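DNA repair protein RAD7 (Saccharomyces cerevisiae, PDB 5ZB2) promotes global genome nucleotide excision repair of nontranscribing DNA as part of the global genome repair complex, and binds Elc1. Local coordinates at residues A[120-125]-A[149-154]. Numbering follows the deposited sequence.
Sequences YIAEKL and VIMKGR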
ATOM      1  N   TYR A 120      -9.470   6.283   1.082  1.00 34.65           N
ATOM      2  CA  TYR A 120      -8.752   6.261   2.354  1.00 38.99           C
ATOM      3  C   TYR A 120      -8.913   7.589   3.086  1.00 39.01           C
ATOM      4  O   TYR A 120      -9.185   7.622   4.291  1.00 40.38           O
ATOM      5  CB  TYR A 120      -7.271   5.964   2.119  1.00 39.27           C
ATOM      6  CG  TYR A 120      -6.859   4.524   2.313  1.00 42.88           C
ATOM      7  CD1 TYR A 120      -7.305   3.526   1.456  1.00 44.85           C
ATOM      8  CD2 TYR A 120      -5.987   4.169   3.335  1.00 42.62           C
ATOM      9  CE1 TYR A 120      -6.910   2.209   1.625  1.00 47.30           C
ATOM     10  CE2 TYR A 120      -5.585   2.857   3.511  1.00 45.48           C
ATOM     11  CZ  TYR A 120      -6.048   1.883   2.654  1.00 48.39           C
ATOM     12  OH  TYR A 120      -5.646   0.580   2.832  1.00 48.42           O
ATOM     13  N   ILE A 121      -8.740   8.700   2.365  1.00 37.14           N
ATOM     14  CA  ILE A 121      -8.868  10.024   2.972  1.00 37.80           C
ATOM     15  C   ILE A 121     -10.258  10.202   3.571  1.00 38.07           C
ATOM     16  O   ILE A 121     -10.409  10.653   4.712  1.00 37.27           O
ATOM     17  CB  ILE A 121      -8.553  11.114   1.932  1.00 36.63           C
ATOM     18  CG1 ILE A 121      -7.059  11.107   1.619  1.00 34.78           C
ATOM     19  CG2 ILE A 121      -8.991  12.498   2.419  1.00 36.05           C
ATOM     20  CD1 ILE A 121      -6.681  11.923   0.413  1.00 36.51           C
ATOM     21  N   ALA A 122     -11.294   9.854   2.808  1.00 37.38           N
ATOM     22  CA  ALA A 122     -12.661  10.055   3.278  1.00 39.41           C
ATOM     23  C   ALA A 122     -13.012   9.140   4.447  1.00 40.96           C
ATOM     24  O   ALA A 122     -13.799   9.529   5.319  1.00 41.05           O
ATOM     25  CB  ALA A 122     -13.645   9.827   2.132  1.00 37.90           C
ATOM     26  N   GLU A 123     -12.453   7.929   4.488  1.00 42.48           N
ATOM     27  CA  GLU A 123     -12.880   6.937   5.466  1.00 43.63           C
ATOM     28  C   GLU A 123     -11.970   6.832   6.683  1.00 42.05           C
ATOM     29  O   GLU A 123     -12.422   6.345   7.723  1.00 44.84           O
ATOM     30  CB  GLU A 123     -12.996   5.564   4.798  1.00 47.57           C
ATOM     31  CG  GLU A 123     -14.086   5.517   3.732  1.00 52.59           C
ATOM     32  CD  GLU A 123     -14.300   4.135   3.148  1.00 63.32           C
ATOM     33  OE1 GLU A 123     -13.324   3.355   3.078  1.00 66.46           O
ATOM     34  OE2 GLU A 123     -15.447   3.828   2.760  1.00 65.82           O
ATOM     35  N   LYS A 124     -10.719   7.280   6.594  1.00 41.13           N
ATOM     36  CA  LYS A 124      -9.784   7.160   7.705  1.00 43.53           C
ATOM     37  C   LYS A 124      -9.567   8.465   8.457  1.00 43.30           C
ATOM     38  O   LYS A 124      -8.961   8.443   9.535  1.00 42.20           O
ATOM     39  CB  LYS A 124      -8.430   6.638   7.206  1.00 43.10           C
ATOM     40  CG  LYS A 124      -8.499   5.284   6.507  1.00 45.26           C
ATOM     41  CD  LYS A 124      -9.049   4.212   7.419  1.00 53.77           C
ATOM     42  CE  LYS A 124      -9.196   2.900   6.691  1.00 65.84           C
ATOM     43  NZ  LYS A 124      -9.896   1.888   7.533  1.00 68.04           N
ATOM     44  N   LEU A 125     -10.030   9.594   7.918  1.00 40.93           N
ATOM     45  CA  LEU A 125      -9.914  10.880   8.592  1.00 42.17           C
ATOM     46  C   LEU A 125     -11.292  11.294   9.094  1.00 42.32           C
ATOM     47  O   LEU A 125     -11.990  12.067   8.425  1.00 41.01           O
ATOM     48  CB  LEU A 125      -9.333  11.937   7.651  1.00 42.05           C
ATOM     49  CG  LEU A 125      -7.939  11.637   7.102  1.00 40.87           C
ATOM     50  CD1 LEU A 125      -7.530  12.713   6.108  1.00 41.54           C
ATOM     51  CD2 LEU A 125      -6.914  11.523   8.220  1.00 43.20           C
ATOM     52  N   VAL A 149     -20.677  10.688  -1.455  1.00 40.34           N
ATOM     53  CA  VAL A 149     -21.595   9.925  -0.610  1.00 41.93           C
ATOM     54  C   VAL A 149     -20.968   9.684   0.759  1.00 42.28           C
ATOM     55  O   VAL A 149     -21.610   9.868   1.799  1.00 43.49           O
ATOM     56  CB  VAL A 149     -21.986   8.603  -1.296  1.00 41.55           C
ATOM     57  CG1 VAL A 149     -22.786   7.706  -0.350  1.00 40.49           C
ATOM     58  CG2 VAL A 149     -22.788   8.877  -2.561  1.00 41.01           C
ATOM     59  N   ILE A 150     -19.697   9.278   0.777  1.00 41.27           N
ATOM     60  CA  ILE A 150     -19.010   9.017   2.038  1.00 42.35           C
ATOM     61  C   ILE A 150     -18.882  10.288   2.866  1.00 43.96           C
ATOM     62  O   ILE A 150     -18.910  10.235   4.100  1.00 46.50           O
ATOM     63  CB  ILE A 150     -17.630   8.382   1.767  1.00 42.93           C
ATOM     64  CG1 ILE A 150     -17.808   6.996   1.141  1.00 43.29           C
ATOM     65  CG2 ILE A 150     -16.813   8.278   3.058  1.00 44.28           C
ATOM     66  CD1 ILE A 150     -16.528   6.368   0.652  1.00 43.80           C
ATOM     67  N   MET A 151     -18.722  11.440   2.215  1.00 41.56           N
ATOM     68  CA  MET A 151     -18.557  12.709   2.913  1.00 43.96           C
ATOM     69  C   MET A 151     -19.879  13.432   3.151  1.00 44.87           C
ATOM     70  O   MET A 151     -19.870  14.563   3.646  1.00 46.59           O
ATOM     71  CB  MET A 151     -17.611  13.627   2.120  1.00 41.65           C
ATOM     72  CG  MET A 151     -16.181  13.106   1.981  1.00 41.52           C
ATOM     73  SD  MET A 151     -15.342  12.872   3.564  1.00 38.24           S
ATOM     74  CE  MET A 151     -15.241  14.559   4.157  1.00 41.71           C
ATOM     75  N   LYS A 152     -21.003  12.812   2.806  1.00 45.27           N
ATOM     76  CA  LYS A 152     -22.315  13.422   2.982  1.00 47.71           C
ATOM     77  C   LYS A 152     -22.469  13.994   4.386  1.00 49.02           C
ATOM     78  O   LYS A 152     -22.276  13.289   5.381  1.00 48.05           O
ATOM     79  CB  LYS A 152     -23.395  12.373   2.709  1.00 48.01           C
ATOM     80  CG  LYS A 152     -24.821  12.881   2.809  1.00 61.32           C
ATOM     81  CD  LYS A 152     -25.815  11.771   2.504  1.00 63.91           C
ATOM     82  CE  LYS A 152     -27.250  12.262   2.613  1.00 72.01           C
ATOM     83  NZ  LYS A 152     -28.233  11.175   2.344  1.00 75.53           N
ATOM     84  N   GLY A 153     -22.807  15.281   4.464  1.00 47.21           N
ATOM     85  CA  GLY A 153     -23.035  15.935   5.734  1.00 48.15           C
ATOM     86  C   GLY A 153     -21.790  16.322   6.500  1.00 49.76           C
ATOM     87  O   GLY A 153     -21.908  16.987   7.538  1.00 48.60           O
ATOM     88  N   ARG A 154     -20.603  15.934   6.034  1.00 48.78           N
ATOM     89  CA  ARG A 154     -19.350  16.243   6.712  1.00 48.71           C
ATOM     90  C   ARG A 154     -18.525  17.307   6.007  1.00 45.57           C
ATOM     91  O   ARG A 154     -17.752  18.006   6.664  1.00 43.57           O
ATOM     92  CB  ARG A 154     -18.487  14.979   6.837  1.00 49.97           C
ATOM     93  CG  ARG A 154     -19.152  13.805   7.544  1.00 57.13           C
ATOM     94  CD  ARG A 154     -18.449  12.495   7.193  1.00 51.89           C
ATOM     95  NE  ARG A 154     -16.998  12.593   7.349  1.00 49.56           N
ATOM     96  CZ  ARG A 154     -16.124  11.730   6.841  1.00 48.69           C
ATOM     97  NH1 ARG A 154     -16.542  10.690   6.128  1.00 49.00           N
ATOM     98  NH2 ARG A 154     -14.826  11.909   7.041  1.00 48.55           N
TER
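The carbonyl oxygen of Ala122, in the last turn of helix 115-124, is gripped by both terminal nitrogens of Arg154: NH1 and NH2 each donate to Ala122 O at 3.1 Å. The oxygen lies in the guanidinium plane, while the two donors reach it from opposite faces of the carbonyl plane. Arginine suits this place because its long chain, bent where chi3 (49°) places NE, presents two N-H groups to one acceptor near a helix C-terminus, where the last carbonyls of a helix tend to lack an in-helix N-H partner and their partial negative charge would favour a cation. NH1 also bonds Ile150 O at 3.2 Å, from above that carbonyl's plane, tying the guanidinium back to the C-terminal end of helix 141-150, which precedes Arg154 in the chain, and Met151 SD lies over one guanidinium face, offset toward the rim. Apolar contacts flank the grip. The small Ala122 lets the helices approach, its CB meeting Ile150 CG2 at 3.6 Å and Met151 SD at 3.8 Å; chi2 of Met151 (-60°) turns SD toward Ala122 CB. Glu123 crosses Ile150 at about a right angle, laying its aliphatic CG against the branched side chain. This joins neighbouring helix ends on the convex face of a leucine-rich-repeat solenoid.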